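Side-chain contacts in mitomycin biosynthesis 6-O-methyltransferase (Streptomyces lavendulae, PDB 3GWZ), which transfers the methyl group of S-adenosyl-L-methionine to the 6-hydroxyl of 6-demethylmitomycins A and B, forming the quinone methoxy group of mitomycins A and B: residues L232-P235 against P236-E239; V42-I45 against L46-A49; L354-A358 against G359-I363. All coordinates share one frame; numbering follows the deposited sequence.

Interaction 1 (L232-P235 against P236-E239); sequences LERP and PVAE. With SAH (S-adenosyl-L-homocysteine), chain G.
Val237 sets its isopropyl group against the carboxylate of Glu233, CB of Val237 standing 3.5 Å from OE1 of Glu233, where strand 228-233 turns into helix 235-247. This is the tight side of the contact. With CG1 anti to the backbone N of Val237 (chi1 -176°), that methyl rests on the bent Glu233 chain while CG2 comes near the ribose of S-adenosyl-L-homocysteine. Both carboxylate oxygens are committed. OE1 of Glu233 accepts a hydrogen bond from ribose O2' at 2.7 Å. The same OE1 of Glu233 also accepts from the backbone N of Arg234 at 2.9 Å, met on its anti side and 25° out of the carboxylate plane. OE2 of Glu233 accepts from ribose O3' at 2.7 Å and has Gly212 N as a second donor, which leaves the group little freedom to rotate. Arg234 NE in turn donates to O2' at 2.9 Å, near the guanidinium plane, and Trp166 O and Thr169 OG1 hold NH1 and NH2. Behind the carboxylate, Glu233 CB packs on the start of the helix, whose first turn is tied by Ala238 N to Arg234 O at 2.7 Å. The far side, away from the nucleoside, is open to solvent. Here Pro235 and Glu239 are exposed, and a water donates to both Pro235 O and Glu239 OE2, while OE1 of Glu239 forms a salt bridge with Arg242. An acidic residue closing the second strand of the Rossmann-like sheet and binding both ribose hydroxyls is a hallmark of class I S-adenosylmethionine-dependent methyltransferases.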
loop_
_atom_site.group_PDB
_atom_site.type_symbol
_atom_site.label_atom_id
_atom_site.label_comp_id
_atom_site.label_asym_id
_atom_site.label_seq_id
_atom_site.Cartn_x
_atom_site.Cartn_y
_atom_site.Cartn_z
ATOM N N LEU A 232 9.462 -28.438 -9.740
ATOM C CA LEU A 232 8.745 -28.932 -10.909
ATOM C C LEU A 232 7.340 -28.335 -10.937
ATOM O O LEU A 232 6.594 -28.478 -9.977
ATOM C CB LEU A 232 8.658 -30.460 -10.842
ATOM C CG LEU A 232 7.701 -31.224 -11.762
ATOM C CD1 LEU A 232 8.022 -30.962 -13.215
ATOM C CD2 LEU A 232 7.782 -32.715 -11.459
ATOM N N GLU A 233 6.984 -27.676 -12.038
ATOM C CA GLU A 233 5.651 -27.078 -12.199
ATOM C C GLU A 233 5.261 -26.990 -13.671
ATOM O O GLU A 233 6.118 -27.098 -14.561
ATOM C CB GLU A 233 5.599 -25.662 -11.593
ATOM C CG GLU A 233 4.961 -25.583 -10.210
ATOM C CD GLU A 233 3.467 -25.799 -10.253
ATOM O OE1 GLU A 233 2.902 -25.823 -11.365
ATOM O OE2 GLU A 233 2.858 -25.948 -9.179
ATOM N N ARG A 234 3.967 -26.788 -13.919
ATOM C CA ARG A 234 3.487 -26.430 -15.250
ATOM C C ARG A 234 4.275 -25.225 -15.766
ATOM O O ARG A 234 4.565 -24.288 -15.013
ATOM C CB ARG A 234 1.995 -26.087 -15.211
ATOM C CG ARG A 234 1.124 -27.150 -14.563
ATOM C CD ARG A 234 -0.348 -26.851 -14.809
ATOM N NE ARG A 234 -0.833 -25.714 -14.017
ATOM C CZ ARG A 234 -1.943 -25.031 -14.294
ATOM N NH1 ARG A 234 -2.662 -25.337 -15.372
ATOM N NH2 ARG A 234 -2.324 -24.024 -13.514
ATOM N N PRO A 235 4.616 -25.239 -17.057
ATOM C CA PRO A 235 5.528 -24.240 -17.633
ATOM C C PRO A 235 5.254 -22.777 -17.249
ATOM O O PRO A 235 6.198 -22.084 -16.857
ATOM C CB PRO A 235 5.367 -24.459 -19.143
ATOM C CG PRO A 235 5.093 -25.927 -19.258
ATOM C CD PRO A 235 4.262 -26.292 -18.031
ATOM N N PRO A 236 4.002 -22.301 -17.367
ATOM C CA PRO A 236 3.768 -20.899 -16.987
ATOM C C PRO A 236 4.009 -20.652 -15.499
ATOM O O PRO A 236 4.548 -19.612 -15.119
ATOM C CB PRO A 236 2.283 -20.679 -17.301
ATOM C CG PRO A 236 1.876 -21.831 -18.155
ATOM C CD PRO A 236 2.765 -22.977 -17.789
ATOM N N VAL A 237 3.589 -21.598 -14.667
ATOM C CA VAL A 237 3.727 -21.462 -13.225
ATOM C C VAL A 237 5.201 -21.564 -12.844
ATOM O O VAL A 237 5.679 -20.852 -11.957
ATOM C CB VAL A 237 2.899 -22.552 -12.494
ATOM C CG1 VAL A 237 2.954 -22.356 -10.998
ATOM C CG2 VAL A 237 1.443 -22.529 -12.994
ATOM N N ALA A 238 5.925 -22.443 -13.531
ATOM C CA ALA A 238 7.355 -22.613 -13.269
ATOM C C ALA A 238 8.111 -21.293 -13.423
ATOM O O ALA A 238 9.026 -20.995 -12.651
ATOM C CB ALA A 238 7.945 -23.673 -14.185
ATOM N N GLU A 239 7.734 -20.502 -14.421
ATOM C CA GLU A 239 8.377 -19.200 -14.624
ATOM C C GLU A 239 8.079 -18.237 -13.478
ATOM O O GLU A 239 8.931 -17.437 -13.084
ATOM C CB GLU A 239 7.981 -18.590 -15.971
ATOM C CG GLU A 239 8.540 -19.361 -17.173
ATOM C CD GLU A 239 10.035 -19.642 -17.045
ATOM O OE1 GLU A 239 10.799 -18.692 -16.765
ATOM O OE2 GLU A 239 10.442 -20.815 -17.222
HETATM N N SAH G . 2.530 -26.960 -3.924
HETATM C CA SAH G . 1.977 -25.572 -4.093
HETATM C CB SAH G . 0.800 -25.485 -5.085
HETATM C CG SAH G . -0.437 -26.344 -4.760
HETATM S SD SAH G . -1.769 -26.047 -5.916
HETATM C C SAH G . 1.544 -25.045 -2.754
HETATM O O SAH G . 1.354 -23.833 -2.607
HETATM O OXT SAH G . 1.384 -25.806 -1.790
HETATM C "C5'" SAH G . -1.525 -27.426 -7.019
HETATM C "C4'" SAH G . -0.458 -27.175 -8.104
HETATM O "O4'" SAH G . -0.328 -28.280 -9.029
HETATM C "C3'" SAH G . -0.661 -25.938 -8.986
HETATM O "O3'" SAH G . 0.401 -25.005 -8.731
HETATM C "C2'" SAH G . -0.575 -26.433 -10.432
HETATM O "O2'" SAH G . 0.208 -25.591 -11.288
HETATM C "C1'" SAH G . 0.151 -27.749 -10.283
HETATM N N9 SAH G . -0.151 -28.750 -11.330
HETATM C C8 SAH G . -1.379 -29.141 -11.739
HETATM N N7 SAH G . -1.279 -30.104 -12.691
HETATM C C5 SAH G . 0.041 -30.342 -12.880
HETATM C C6 SAH G . 0.847 -31.244 -13.725
HETATM N N6 SAH G . 0.210 -32.090 -14.570
HETATM N N1 SAH G . 2.202 -31.179 -13.628
HETATM C C2 SAH G . 2.809 -30.331 -12.784
HETATM N N3 SAH G . 2.136 -29.482 -11.979
HETATM C C4 SAH G . 0.780 -29.448 -11.984
HETATM O O HOH W 1 8.420 -22.620 -18.145
#

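Interaction 2 (V42-I45 against L46-A49); sequences VNDI and LQGA
Asn43 and Asp44 face Gln47 about one turn further along helix 32-61, a local contact within the dimerisation domain, made partly through water and partly through the helix backbone. The amide of Asn43 is carried alongside Gln47 because its CG lies anti to the backbone N (chi1 -158°). Its ND2 stops 3.6 Å from NE2 of Gln47, the two amide planes turned 51° apart. No direct bond joins these amides; water links the polar ends instead. One water accepts from Asn43 ND2 and sits 2.6 Å from Asp44 OD1. A second donates to Asp44 OD1 and, at 2.7 Å, to Gln47 OE1, so that Asp44 and Gln47 share a solvent bridge. Nearer the backbone, CG of Gln47 lies 3.5 Å from Asn43 O, the same carbonyl that accepts Gln47 N. On another flank Leu46 swings back along the helix, bringing CG to 3.6 Å from Val42 O. The hydrogen bonding is less regular at Gly48: Gly48 N donates to Asp44 O at 2.9 Å, with an N-H...O angle of 131°, and adds a weak bond to Ile45 O. The second subunit packs on several of these side chains: its Val127 against Val42, its Lys51 against Ile45, its Gln134 against Leu46 and its Phe320 against Gln47. A long N-terminal helix packed against the partner subunit, as here, is typical of the dimerisation domain of COMT-type O-methyltransferases.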
loop_
_atom_site.group_PDB
_atom_site.type_symbol
_atom_site.label_atom_id
_atom_site.label_comp_id
_atom_site.label_asym_id
_atom_site.label_seq_id
_atom_site.Cartn_x
_atom_site.Cartn_y
_atom_site.Cartn_z
ATOM N N VAL A 42 -31.865 -20.568 9.646
ATOM C CA VAL A 42 -31.652 -21.086 8.298
ATOM C C VAL A 42 -31.686 -19.957 7.269
ATOM O O VAL A 42 -30.899 -19.945 6.321
ATOM C CB VAL A 42 -32.684 -22.175 7.936
ATOM C CG1 VAL A 42 -32.505 -22.631 6.485
ATOM C CG2 VAL A 42 -32.560 -23.363 8.893
ATOM N N ASN A 43 -32.584 -18.996 7.455
ATOM C CA ASN A 43 -32.640 -17.867 6.534
ATOM C C ASN A 43 -31.342 -17.074 6.554
ATOM O O ASN A 43 -30.908 -16.557 5.524
ATOM C CB ASN A 43 -33.826 -16.945 6.849
ATOM C CG ASN A 43 -34.239 -16.104 5.652
ATOM O OD1 ASN A 43 -34.504 -16.632 4.575
ATOM N ND2 ASN A 43 -34.286 -14.789 5.834
ATOM N N ASP A 44 -30.726 -16.958 7.729
ATOM C CA ASP A 44 -29.440 -16.267 7.830
ATOM C C ASP A 44 -28.398 -17.001 6.998
ATOM O O ASP A 44 -27.532 -16.380 6.369
ATOM C CB ASP A 44 -28.950 -16.192 9.282
ATOM C CG ASP A 44 -29.680 -15.135 10.101
ATOM O OD1 ASP A 44 -30.379 -14.282 9.511
ATOM O OD2 ASP A 44 -29.541 -15.163 11.341
ATOM N N ILE A 45 -28.470 -18.326 7.006
ATOM C CA ILE A 45 -27.545 -19.111 6.195
ATOM C C ILE A 45 -27.716 -18.779 4.712
ATOM O O ILE A 45 -26.736 -18.545 4.005
ATOM C CB ILE A 45 -27.708 -20.631 6.423
ATOM C CG1 ILE A 45 -27.315 -20.999 7.857
ATOM C CG2 ILE A 45 -26.861 -21.416 5.408
ATOM C CD1 ILE A 45 -27.634 -22.458 8.242
ATOM N N LEU A 46 -28.961 -18.745 4.239
ATOM C CA LEU A 46 -29.219 -18.431 2.839
ATOM C C LEU A 46 -28.716 -17.031 2.488
ATOM O O LEU A 46 -28.104 -16.833 1.436
ATOM C CB LEU A 46 -30.717 -18.542 2.514
ATOM C CG LEU A 46 -31.407 -19.872 2.808
ATOM C CD1 LEU A 46 -32.887 -19.775 2.487
ATOM C CD2 LEU A 46 -30.758 -20.993 2.007
ATOM N N GLN A 47 -28.981 -16.066 3.365
ATOM C CA GLN A 47 -28.559 -14.687 3.123
ATOM C C GLN A 47 -27.045 -14.550 3.171
ATOM O O GLN A 47 -26.485 -13.607 2.615
ATOM C CB GLN A 47 -29.242 -13.721 4.099
ATOM C CG GLN A 47 -30.726 -13.524 3.771
ATOM C CD GLN A 47 -31.427 -12.527 4.677
ATOM O OE1 GLN A 47 -30.935 -12.182 5.747
ATOM N NE2 GLN A 47 -32.601 -12.077 4.250
ATOM N N GLY A 48 -26.391 -15.507 3.821
ATOM C CA GLY A 48 -24.938 -15.553 3.858
ATOM C C GLY A 48 -24.276 -15.600 2.488
ATOM O O GLY A 48 -23.143 -15.146 2.334
ATOM N N ALA A 49 -24.963 -16.145 1.485
ATOM C CA ALA A 49 -24.418 -16.154 0.128
ATOM C C ALA A 49 -24.257 -14.728 -0.379
ATOM O O ALA A 49 -23.269 -14.383 -1.009
ATOM C CB ALA A 49 -25.331 -16.950 -0.821
HETATM O O HOH W 2 -32.554 -13.730 8.164
HETATM O O HOH W 3 -28.914 -12.549 7.538
#

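Interaction 3 (L354-A358 against G359-I363); sequences LPCGA and GPVRI
Leu354 N donates to Ile363 O at 2.7 Å, the shortest direct hydrogen bond between the two arms of this hairpin. Its companion, Ile363 N to Leu354 O, measures 2.8 Å, and both donors lie in the plane of the carbonyl they approach. Together they define a hydrogen-bonded antiparallel pair, with the two side chains on one face of the sheet and CB of Leu354 4.2 Å from CB of Ile363. Pro355 and Arg362 form the next, non-hydrogen-bonded pair. Arg362 folds back across the hairpin, its chain bent at chi3 (76°), and lays one face of its guanidinium over the peptide link between Leu354 and Pro355. Leu354 C lies 3.5 Å from NH2 of Arg362, toward the rim of that flat group, while NE is hydrogen-bonded to Ser353 OG, which helps to set its rotation. Cys356 turns the other way. Its SG, anti to the backbone N (chi1 -171°), reaches to 4.1 Å from CD1 of Ile363, and its CB touches a methyl of Val361. Past the two bridged pairs no direct backbone bond follows, and a water takes its place: it accepts from Cys356 N and donates to Gly357 O and, at 2.6 Å, to Val361 O. Gly357 and Gly359 take positive phi as the chain reverses. Helix 173-197 packs on the apolar face through Gln193 and Val194 on Cys356, Glu190 on Val361 and Ala197 on Ile363. Strand 361-368 runs antiparallel to strand 302-308, where Asn308, a substrate-binding residue, and Ile306 touch Val361, and Leu304 touches Ile363; strand 348-355 is the outermost strand of the mixed sheet on that side within this chain.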
loop_
_atom_site.group_PDB
_atom_site.type_symbol
_atom_site.label_atom_id
_atom_site.label_comp_id
_atom_site.label_asym_id
_atom_site.label_seq_id
_atom_site.Cartn_x
_atom_site.Cartn_y
_atom_site.Cartn_z
ATOM N N LEU A 354 3.643 -36.098 10.953
ATOM C CA LEU A 354 4.026 -35.038 11.875
ATOM C C LEU A 354 3.060 -33.863 11.784
ATOM O O LEU A 354 2.506 -33.582 10.716
ATOM C CB LEU A 354 5.442 -34.559 11.543
ATOM C CG LEU A 354 6.449 -35.693 11.358
ATOM C CD1 LEU A 354 7.644 -35.255 10.522
ATOM C CD2 LEU A 354 6.889 -36.216 12.719
ATOM N N PRO A 355 2.859 -33.166 12.909
ATOM C CA PRO A 355 1.994 -31.988 12.918
ATOM C C PRO A 355 2.678 -30.840 12.192
ATOM O O PRO A 355 3.902 -30.772 12.141
ATOM C CB PRO A 355 1.856 -31.666 14.408
ATOM C CG PRO A 355 3.074 -32.224 15.033
ATOM C CD PRO A 355 3.498 -33.407 14.213
ATOM N N CYS A 356 1.885 -29.951 11.619
ATOM C CA CYS A 356 2.435 -28.830 10.888
ATOM C C CYS A 356 1.536 -27.621 11.104
ATOM O O CYS A 356 0.542 -27.441 10.400
ATOM C CB CYS A 356 2.533 -29.181 9.404
ATOM S SG CYS A 356 3.436 -27.986 8.454
ATOM N N GLY A 357 1.889 -26.794 12.082
ATOM C CA GLY A 357 1.115 -25.607 12.393
ATOM C C GLY A 357 -0.339 -25.922 12.682
ATOM O O GLY A 357 -0.720 -27.087 12.799
ATOM N N ALA A 358 -1.154 -24.879 12.798
ATOM C CA ALA A 358 -2.576 -25.045 13.074
ATOM C C ALA A 358 -3.319 -25.565 11.848
ATOM O O ALA A 358 -2.802 -25.521 10.732
ATOM C CB ALA A 358 -3.181 -23.732 13.547
ATOM N N GLY A 359 -4.535 -26.057 12.063
ATOM C CA GLY A 359 -5.348 -26.582 10.982
ATOM C C GLY A 359 -5.226 -28.086 10.843
ATOM O O GLY A 359 -4.786 -28.772 11.766
ATOM N N PRO A 360 -5.619 -28.602 9.682
ATOM C CA PRO A 360 -5.554 -30.039 9.418
ATOM C C PRO A 360 -4.277 -30.452 8.694
ATOM O O PRO A 360 -4.112 -31.630 8.407
ATOM C CB PRO A 360 -6.743 -30.276 8.484
ATOM C CG PRO A 360 -7.243 -28.911 8.078
ATOM C CD PRO A 360 -6.312 -27.884 8.604
ATOM N N VAL A 361 -3.395 -29.512 8.384
ATOM C CA VAL A 361 -2.216 -29.872 7.603
ATOM C C VAL A 361 -1.293 -30.784 8.394
ATOM O O VAL A 361 -0.975 -30.505 9.547
ATOM C CB VAL A 361 -1.402 -28.649 7.169
ATOM C CG1 VAL A 361 -0.197 -29.109 6.343
ATOM C CG2 VAL A 361 -2.264 -27.688 6.372
ATOM N N ARG A 362 -0.855 -31.871 7.772
ATOM C CA ARG A 362 0.137 -32.740 8.395
ATOM C C ARG A 362 1.225 -33.081 7.395
ATOM O O ARG A 362 1.016 -32.978 6.186
ATOM C CB ARG A 362 -0.505 -34.024 8.942
ATOM C CG ARG A 362 -1.303 -33.809 10.227
ATOM C CD ARG A 362 -1.683 -35.119 10.907
ATOM N NE ARG A 362 -0.564 -35.749 11.611
ATOM C CZ ARG A 362 -0.166 -35.414 12.837
ATOM N NH1 ARG A 362 -0.776 -34.441 13.497
ATOM N NH2 ARG A 362 0.851 -36.046 13.404
ATOM N N ILE A 363 2.390 -33.473 7.904
ATOM C CA ILE A 363 3.471 -33.945 7.057
ATOM C C ILE A 363 3.506 -35.460 7.168
ATOM O O ILE A 363 3.740 -35.990 8.247
ATOM C CB ILE A 363 4.839 -33.385 7.516
ATOM C CG1 ILE A 363 4.867 -31.865 7.391
ATOM C CG2 ILE A 363 5.979 -34.002 6.694
ATOM C CD1 ILE A 363 5.932 -31.204 8.253
HETATM O O HOH W 4 -0.894 -30.042 12.139
#

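How the interactions relate
Interactions 1 and 3 reach the same seven-stranded sheet of the methyltransferase domain, with centres 26 Å apart and nearest atoms about 16 Å apart. Interaction 1 binds the ribose of S-adenosyl-L-homocysteine directly. Interaction 3 appears to stay behind the first shell: the side chain of Val361 is about 9 Å from that ligand but about 3 Å from the side chain of substrate-binding Asn308. Interaction 1 thus lies at the cofactor, whereas interaction 3 probably backs the substrate side through Asn308. Interaction 2 belongs to the dimerisation domain, away from these sites; its centre is 40 Å from that of interaction 1 and 31 Å from that of interaction 3.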